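Local coordinates for putative MCP-type signal transduction protein (Campylobacter jejuni subsp. jejuni serotype O:2, PDB 4WY9), which probably senses chemical signals in the periplasm through its tandem-PAS sensory domain and passes them on as a chemoreceptor in chemotaxis, at residues A[34-39]-A[167-171]; A[45-50]-A[171-177]. All coordinates share one frame; numbering follows the deposited sequence. Where two conformers were deposited one is given.

Contact 1. Residues A[34-39]-A[167-171]; sequences MIALNK and NVAIP
Asn38 reaches from helix 34-39 to strand 167-171 and sets its amide against the two inward-pointing strand residues, Val168 and Ile170. Its CG lies anti to the backbone N (chi1 -153°), which carries ND2 to 3.6 Å from Val168 CG1 and 3.8 Å from Ile170 CG1. The Asn38 and Ile170 side chains run past each other in opposite directions. Ile170 sends its CD1 to the helix backbone, 3.7 Å from Lys39 N, while the Lys39 chain crosses it at roughly a right angle and touches the same methyl with CG. Val168 meets the preceding helical turn: its CG1 stands 3.9 Å from Ile35 CG1, the two side chains again nearly perpendicular, and its CG2 is approached more distantly by the methyl end of Met34. The axes of segments 34-39 and 167-171 run 25° apart, and Val148 also packs on Val168 and Lys39. Asn38 ND2 lies 3.3 Å from Val168 O. The contact illustrates how the long helix of a PAS-like (Cache) sensor module lies along its sheet: the branched aliphatic groups of Val168 and Ile170 supply much of the touching surface, and a buried amide packs against them, which implies a large van der Waals share in the cohesion.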
ATOM      1  N   MET A  34       7.366  -3.029  -5.909  1.00  9.47           N
ATOM      2  CA  MET A  34       6.765  -1.763  -6.318  1.00  9.92           C
ATOM      3  C   MET A  34       7.697  -0.620  -6.082  1.00 10.61           C
ATOM      4  O   MET A  34       7.885   0.239  -6.966  1.00 10.57           O
ATOM      5  CB  MET A  34       5.498  -1.523  -5.548  1.00 12.82           C
ATOM      6  CG  MET A  34       4.400  -2.446  -5.885  1.00 17.88           C
ATOM      7  SD  MET A  34       2.954  -2.052  -4.914  1.00 22.49           S
ATOM      8  CE  MET A  34       2.723  -0.342  -5.377  1.00 15.20           C
ATOM      9  N   ILE A  35       8.322  -0.591  -4.914  1.00  9.74           N
ATOM     10  CA  ILE A  35       9.212   0.498  -4.551  1.00 10.39           C
ATOM     11  C   ILE A  35      10.434   0.553  -5.464  1.00  9.61           C
ATOM     12  O   ILE A  35      10.879   1.639  -5.864  1.00 10.47           O
ATOM     13  CB  ILE A  35       9.622   0.380  -3.078  1.00 11.54           C
ATOM     14  CG1 ILE A  35       8.415   0.688  -2.201  1.00 13.41           C
ATOM     15  CG2 ILE A  35      10.753   1.294  -2.740  1.00 13.77           C
ATOM     16  CD1 ILE A  35       8.530   0.209  -0.803  1.00 16.28           C
ATOM     17  N   ALA A  36      10.983  -0.603  -5.825  1.00  9.82           N
ATOM     18  CA  ALA A  36      12.127  -0.614  -6.722  1.00  9.71           C
ATOM     19  C   ALA A  36      11.761  -0.009  -8.083  1.00 10.52           C
ATOM     20  O   ALA A  36      12.560   0.711  -8.692  1.00 10.94           O
ATOM     21  CB  ALA A  36      12.678  -2.006  -6.870  1.00 10.51           C
ATOM     22  N   LEU A  37      10.557  -0.306  -8.572  1.00  9.61           N
ATOM     23  CA  LEU A  37      10.140   0.267  -9.847  1.00 11.23           C
ATOM     24  C   LEU A  37       9.977   1.785  -9.687  1.00 10.19           C
ATOM     25  O   LEU A  37      10.356   2.566 -10.545  1.00 10.31           O
ATOM     26  CB  LEU A  37       8.866  -0.379 -10.376  1.00 13.06           C
ATOM     27  CG  LEU A  37       8.940  -1.825 -10.814  1.00 15.18           C
ATOM     28  CD1 LEU A  37       7.631  -2.205 -11.461  1.00 19.24           C
ATOM     29  CD2 LEU A  37      10.081  -2.022 -11.766  1.00 17.98           C
ATOM     30  N   ASN A  38       9.335   2.216  -8.601  1.00  9.46           N
ATOM     31  CA  ASN A  38       9.100   3.645  -8.412  1.00  9.12           C
ATOM     32  C   ASN A  38      10.413   4.375  -8.352  1.00  9.52           C
ATOM     33  O   ASN A  38      10.542   5.482  -8.875  1.00 10.32           O
ATOM     34  CB  ASN A  38       8.299   3.858  -7.140  1.00 11.66           C
ATOM     35  CG  ASN A  38       7.460   5.105  -7.117  1.00 17.00           C
ATOM     36  OD1 ASN A  38       7.401   5.860  -8.023  1.00 25.54           O
ATOM     37  ND2 ASN A  38       6.842   5.292  -6.001  1.00 17.04           N
ATOM     38  N   LYS A  39      11.391   3.811  -7.649  1.00  9.73           N
ATOM     39  CA  LYS A  39      12.715   4.434  -7.547  1.00 11.02           C
ATOM     40  C   LYS A  39      13.385   4.533  -8.898  1.00 10.30           C
ATOM     41  O   LYS A  39      14.043   5.524  -9.206  1.00 11.58           O
ATOM     42  CB  LYS A  39      13.632   3.665  -6.579  1.00 11.76           C
ATOM     43  CG  LYS A  39      13.347   3.908  -5.116  1.00 11.94           C
ATOM     44  CD  LYS A  39      14.289   3.059  -4.257  1.00 15.66           C
ATOM     45  CE  LYS A  39      14.239   3.491  -2.828  1.00 19.02           C
ATOM     46  NZ  LYS A  39      14.851   4.846  -2.577  1.00 22.63           N
ATOM     47  N   ASN A 167      -0.729   3.975  -1.101  1.00  7.39           N
ATOM     48  CA  ASN A 167       0.044   4.689  -2.085  1.00  6.66           C
ATOM     49  C   ASN A 167       1.508   4.768  -1.721  1.00  6.60           C
ATOM     50  O   ASN A 167       1.864   4.899  -0.554  1.00  8.39           O
ATOM     51  CB  ASN A 167      -0.521   6.083  -2.292  1.00  7.33           C
ATOM     52  CG  ASN A 167      -1.841   6.051  -2.994  1.00  8.29           C
ATOM     53  OD1 ASN A 167      -1.886   6.059  -4.230  1.00  9.76           O
ATOM     54  ND2 ASN A 167      -2.907   5.941  -2.236  1.00 10.31           N
ATOM     55  N   VAL A 168       2.346   4.727  -2.753  1.00  7.61           N
ATOM     56  CA  VAL A 168       3.784   4.791  -2.649  1.00  8.34           C
ATOM     57  C   VAL A 168       4.211   5.876  -3.618  1.00  7.73           C
ATOM     58  O   VAL A 168       3.781   5.824  -4.769  1.00  9.91           O
ATOM     59  CB  VAL A 168       4.439   3.462  -2.999  1.00 11.61           C
ATOM     60  CG1 VAL A 168       5.923   3.542  -2.954  1.00 15.94           C
ATOM     61  CG2 VAL A 168       3.940   2.341  -2.006  1.00 14.02           C
ATOM     62  N   ALA A 169       5.006   6.840  -3.181  1.00  6.41           N
ATOM     63  CA  ALA A 169       5.339   7.977  -4.042  1.00  6.82           C
ATOM     64  C   ALA A 169       6.691   8.579  -3.745  1.00  6.29           C
ATOM     65  O   ALA A 169       7.201   8.500  -2.616  1.00  6.79           O
ATOM     66  CB  ALA A 169       4.245   9.047  -3.921  1.00  9.69           C
ATOM     67  N   ILE A 170       7.286   9.182  -4.772  1.00  6.11           N
ATOM     68  CA  ILE A 170       8.619   9.777  -4.691  1.00  6.71           C
ATOM     69  C   ILE A 170       8.621  11.109  -5.437  1.00  6.42           C
ATOM     70  O   ILE A 170       8.030  11.212  -6.527  1.00  6.93           O
ATOM     71  CB  ILE A 170       9.682   8.831  -5.288  1.00  7.27           C
ATOM     72  CG1 ILE A 170       9.650   7.468  -4.597  1.00  8.42           C
ATOM     73  CG2 ILE A 170      11.072   9.413  -5.231  1.00  8.32           C
ATOM     74  CD1 ILE A 170      10.605   6.465  -5.193  1.00  9.10           C
ATOM     75  N   PRO A 171       9.275  12.147  -4.884  1.00  6.81           N
ATOM     76  CA  PRO A 171       9.421  13.441  -5.599  1.00  7.24           C
ATOM     77  C   PRO A 171      10.289  13.339  -6.828  1.00  6.78           C
ATOM     78  O   PRO A 171      11.182  12.490  -6.893  1.00  7.81           O
ATOM     79  CB  PRO A 171      10.087  14.340  -4.569  1.00  8.69           C
ATOM     80  CG  PRO A 171      10.813  13.391  -3.665  1.00  8.85           C
ATOM     81  CD  PRO A 171       9.893  12.198  -3.562  1.00  7.89           C
TER

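Contact 2. Residues A[45-50]-A[171-177]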
ATOM      1  N   LEU A  45      13.276  10.199 -14.286  1.00  7.01           N
ATOM      2  CA  LEU A  45      12.583  11.473 -14.470  1.00  7.08           C
ATOM      3  C   LEU A  45      13.345  12.646 -13.857  1.00  7.40           C
ATOM      4  O   LEU A  45      13.434  13.693 -14.458  1.00  8.50           O
ATOM      5  CB  LEU A  45      11.161  11.376 -13.898  1.00  7.50           C
ATOM      6  CG  LEU A  45      10.182  10.508 -14.673  1.00  9.54           C
ATOM      7  CD1 LEU A  45       8.858  10.358 -13.971  1.00 10.76           C
ATOM      8  CD2 LEU A  45       9.990  11.038 -16.101  1.00 12.06           C
ATOM      9  N   THR A  46      13.941  12.464 -12.683  1.00  6.61           N
ATOM     10  CA  THR A  46      14.730  13.546 -12.105  1.00  6.92           C
ATOM     11  C   THR A  46      15.940  13.847 -12.997  1.00  8.20           C
ATOM     12  O   THR A  46      16.289  15.008 -13.204  1.00  9.83           O
ATOM     13  CB  THR A  46      15.115  13.252 -10.671  1.00  7.74           C
ATOM     14  OG1 THR A  46      13.952  13.435  -9.869  1.00  8.53           O
ATOM     15  CG2 THR A  46      16.223  14.151 -10.158  1.00  9.72           C
ATOM     16  N   GLU A  47      16.596  12.833 -13.548  1.00  7.91           N
ATOM     17  CA  GLU A  47      17.701  13.087 -14.460  1.00  9.11           C
ATOM     18  C   GLU A  47      17.197  13.912 -15.649  1.00  9.87           C
ATOM     19  O   GLU A  47      17.848  14.851 -16.079  1.00 12.04           O
ATOM     20  CB  GLU A  47      18.323  11.783 -14.929  1.00 12.54           C
ATOM     21  CG  GLU A  47      19.498  11.954 -15.898  1.00 17.10           C
ATOM     22  CD  GLU A  47      20.603  12.894 -15.371  1.00 24.04           C
ATOM     23  OE1 GLU A  47      20.887  12.935 -14.140  1.00 28.06           O
ATOM     24  OE2 GLU A  47      21.227  13.616 -16.222  1.00 30.69           O
ATOM     25  N   MET A  48      16.010  13.592 -16.164  1.00  9.30           N
ATOM     26  CA  MET A  48      15.428  14.350 -17.265  1.00  9.15           C
ATOM     27  C   MET A  48      15.170  15.787 -16.862  1.00  8.89           C
ATOM     28  O   MET A  48      15.506  16.725 -17.594  1.00 10.42           O
ATOM     29  CB  MET A  48      14.151  13.693 -17.763  1.00  9.83           C
ATOM     30  CG  MET A  48      13.384  14.565 -18.759  1.00 11.00           C
ATOM     31  SD  MET A  48      11.770  13.885 -19.158  1.00 13.68           S
ATOM     32  CE  MET A  48      12.248  12.548 -20.202  1.00 16.27           C
ATOM     33  N   PHE A  49      14.503  15.998 -15.729  1.00  9.19           N
ATOM     34  CA  PHE A  49      14.073  17.347 -15.354  1.00  9.74           C
ATOM     35  C   PHE A  49      15.249  18.181 -14.879  1.00  9.81           C
ATOM     36  O   PHE A  49      15.209  19.409 -14.904  1.00 13.06           O
ATOM     37  CB  PHE A  49      12.942  17.303 -14.309  1.00 10.16           C
ATOM     38  CG  PHE A  49      11.578  17.073 -14.882  1.00  8.87           C
ATOM     39  CD1 PHE A  49      11.175  15.824 -15.341  1.00 11.42           C
ATOM     40  CD2 PHE A  49      10.670  18.122 -15.010  1.00 11.31           C
ATOM     41  CE1 PHE A  49       9.918  15.624 -15.899  1.00 11.74           C
ATOM     42  CE2 PHE A  49       9.413  17.915 -15.563  1.00 10.71           C
ATOM     43  CZ  PHE A  49       9.033  16.669 -15.990  1.00 11.89           C
ATOM     44  N   ARG A  50      16.354  17.532 -14.502  1.00  9.94           N
ATOM     45  CA  ARG A  50      17.586  18.261 -14.187  1.00 12.09           C
ATOM     46  C   ARG A  50      18.363  18.656 -15.452  1.00 13.83           C
ATOM     47  O   ARG A  50      19.049  19.673 -15.465  1.00 17.22           O
ATOM     48  CB  ARG A  50      18.497  17.439 -13.271  1.00 11.88           C
ATOM     49  CG  ARG A  50      18.054  17.379 -11.823  1.00 13.52           C
ATOM     50  CD  ARG A  50      19.032  16.539 -10.983  1.00 15.13           C
ATOM     51  NE  ARG A  50      20.454  16.827 -11.249  1.00 16.98           N
ATOM     52  CZ  ARG A  50      21.120  17.840 -10.717  1.00 17.72           C
ATOM     53  NH1 ARG A  50      20.597  18.558  -9.747  1.00 16.38           N
ATOM     54  NH2 ARG A  50      22.367  18.122 -11.146  1.00 17.90           N
ATOM     55  N   PRO A 171       9.275  12.147  -4.884  1.00  6.81           N
ATOM     56  CA  PRO A 171       9.421  13.441  -5.599  1.00  7.24           C
ATOM     57  C   PRO A 171      10.289  13.339  -6.828  1.00  6.78           C
ATOM     58  O   PRO A 171      11.182  12.490  -6.893  1.00  7.81           O
ATOM     59  CB  PRO A 171      10.087  14.340  -4.569  1.00  8.69           C
ATOM     60  CG  PRO A 171      10.813  13.391  -3.665  1.00  8.85           C
ATOM     61  CD  PRO A 171       9.893  12.198  -3.562  1.00  7.89           C
ATOM     62  N   ILE A 172      10.000  14.221  -7.785  0.55  5.99           N
ATOM     63  CA  ILE A 172      10.817  14.543  -8.962  0.55  5.74           C
ATOM     64  C   ILE A 172      11.400  15.925  -8.753  0.55  6.57           C
ATOM     65  O   ILE A 172      10.705  16.806  -8.254  0.55  6.63           O
ATOM     66  CB  ILE A 172       9.975  14.484 -10.258  0.55  6.93           C
ATOM     67  CG1 ILE A 172       9.247  13.141 -10.374  0.55  8.50           C
ATOM     68  CG2 ILE A 172      10.864  14.726 -11.474  0.55  6.82           C
ATOM     69  CD1 ILE A 172      10.176  11.956 -10.364  0.55  9.25           C
ATOM     70  N   PHE A 173      12.672  16.113  -9.130  1.00  7.27           N
ATOM     71  CA  PHE A 173      13.322  17.410  -8.953  1.00  7.93           C
ATOM     72  C   PHE A 173      13.871  17.989 -10.248  1.00  8.64           C
ATOM     73  O   PHE A 173      14.218  17.224 -11.171  1.00  9.87           O
ATOM     74  CB  PHE A 173      14.496  17.282  -7.962  1.00  8.89           C
ATOM     75  CG  PHE A 173      14.104  16.796  -6.585  1.00  9.82           C
ATOM     76  CD1 PHE A 173      14.097  15.440  -6.295  1.00 10.26           C
ATOM     77  CD2 PHE A 173      13.800  17.670  -5.570  1.00  9.72           C
ATOM     78  CE1 PHE A 173      13.758  14.982  -5.032  1.00  9.72           C
ATOM     79  CE2 PHE A 173      13.433  17.215  -4.314  1.00 10.88           C
ATOM     80  CZ  PHE A 173      13.438  15.887  -4.042  1.00 10.18           C
ATOM     81  N   ASP A 174      14.006  19.306 -10.278  1.00  9.91           N
ATOM     82  CA  ASP A 174      14.700  19.965 -11.380  1.00 12.08           C
ATOM     83  C   ASP A 174      16.126  20.373 -10.950  1.00 12.05           C
ATOM     84  O   ASP A 174      16.570  20.036  -9.876  1.00 12.51           O
ATOM     85  CB  ASP A 174      13.891  21.132 -11.882  1.00 14.41           C
ATOM     86  CG  ASP A 174      13.706  22.256 -10.870  1.00 14.66           C
ATOM     87  OD1 ASP A 174      14.407  22.289  -9.846  1.00 14.69           O
ATOM     88  OD2 ASP A 174      12.926  23.202 -11.156  1.00 18.67           O
ATOM     89  N   ARG A 175      16.837  21.095 -11.806  1.00 14.36           N
ATOM     90  CA  ARG A 175      18.240  21.450 -11.552  1.00 16.95           C
ATOM     91  C   ARG A 175      18.360  22.520 -10.456  1.00 16.67           C
ATOM     92  O   ARG A 175      19.443  22.717  -9.861  1.00 16.90           O
ATOM     93  CB  ARG A 175      18.913  21.876 -12.842  1.00 21.19           C
ATOM     94  CG  ARG A 175      20.403  21.997 -12.748  1.00 33.82           C
ATOM     95  CD  ARG A 175      21.056  22.105 -14.125  1.00 36.26           C
ATOM     96  NE  ARG A 175      21.866  20.915 -14.400  1.00 51.97           N
ATOM     97  CZ  ARG A 175      23.093  20.728 -13.915  1.00 48.47           C
ATOM     98  NH1 ARG A 175      23.636  21.663 -13.141  1.00 58.44           N
ATOM     99  NH2 ARG A 175      23.793  19.632 -14.214  1.00 50.76           N
ATOM    100  N   LYS A 176      17.255  23.175 -10.110  1.00 14.71           N
ATOM    101  CA  LYS A 176      17.291  24.139  -9.013  1.00 15.35           C
ATOM    102  C   LYS A 176      16.965  23.428  -7.694  1.00 13.59           C
ATOM    103  O   LYS A 176      16.726  24.082  -6.675  1.00 15.73           O
ATOM    104  CB  LYS A 176      16.313  25.287  -9.278  1.00 20.38           C
ATOM    105  CG  LYS A 176      16.679  26.055 -10.570  1.00 25.32           C
ATOM    106  CD  LYS A 176      15.773  27.225 -10.810  1.00 29.49           C
ATOM    107  CE  LYS A 176      16.459  28.507 -10.400  1.00 36.11           C
ATOM    108  NZ  LYS A 176      17.661  28.938 -11.168  1.00 27.10           N
ATOM    109  N   ASN A 177      16.969  22.104  -7.723  1.00 13.32           N
ATOM    110  CA  ASN A 177      16.782  21.280  -6.524  1.00 14.72           C
ATOM    111  C   ASN A 177      15.415  21.450  -5.926  1.00 13.97           C
ATOM    112  O   ASN A 177      15.239  21.267  -4.720  1.00 17.21           O
ATOM    113  CB  ASN A 177      17.836  21.578  -5.445  1.00 17.11           C
ATOM    114  CG  ASN A 177      19.243  21.616  -5.996  1.00 17.31           C
ATOM    115  OD1 ASN A 177      19.675  20.711  -6.736  1.00 19.79           O
ATOM    116  ND2 ASN A 177      19.940  22.677  -5.718  1.00 16.95           N
TER
HETATM  117  O   HOH W   1      13.795  11.971  -7.593  1.00 10.48           O
HETATM  118  O   HOH W   2      16.047  22.228 -14.249  1.00 33.20           O
HETATM  119  O   HOH W   3      18.209  18.570  -8.164  1.00 18.60           O
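An Asx turn overlaid on a type I beta turn closes the hairpin between strands 163-173 and 179-188 of the Cache sensor sheet, and here the end of the strand and the turn meet the last part of the long helix 8-51. Asp174 OD1 accepts from Lys176 N, which stands well above the carboxylate plane, and also from Gln178 N, while Asn177 N returns to Asp174 O. Across the contact, Thr46 supplies the clearer of two direct hydrogen bonds: Phe173 N donates to its OG1 at 3.1 Å with an N-H...O angle of 161°. Having OG1 anti to the carbonyl carbon (chi1 -75°) turns the hydroxyl to the strand, where water 1 also joins it to Pro171 O. On the buried side, Ile172, modelled in two conformers, spans Leu45 and Phe49; in the one given, its CD1 is 3.7 Å from Leu45 CB, and its CG2 approaches Phe49 CD1 at 4.0 Å. Phe49 CB comes within 3.4 Å of Phe173 O, a buried carbonyl that has no polar partner in the model. Phe49 continues to Ile62 and Leu83, linking this packing to helix 59-70 and the sheet. Toward the surface the contact becomes wetter: water 2 accepts from Arg175 N and donates to Phe49 O. Arg175 also folds back over the helix, its NE making a weak bond to Arg50 O. The like-charged Arg50 NH2 lies 3.7 Å from Arg175 NH2, over one face of that guanidinium but offset toward its rim, and with the planes inclined by 47° the two do not stack. At the in-plane edge of the Arg50 guanidinium sits water 3, which accepts from NH1 at 2.9 Å and donates to both Asp174 O and Asn177 OD1.

How the contacts relate
Both contacts pair helix 8-51 with strand 163-173, and their centres lie about 16 Å apart. Their segments alternate along the chain: 34-39 and 45-50 follow one another on the helix, then 167-171 and 171-177 on the strand and its turn, with Pro171 shared. Helix and strand therefore run in the same general direction, and the two contacts are successive sites along one interface. Contact 1 is the buried one, nearer the centre of the chain; contact 2 is partly buried, farther out, where the hairpin turns into strand 179-188. Together they dock the long N-terminal helix along the sheet of the Cache-type module over more than four helical turns, roughly parallel to strand 163-173.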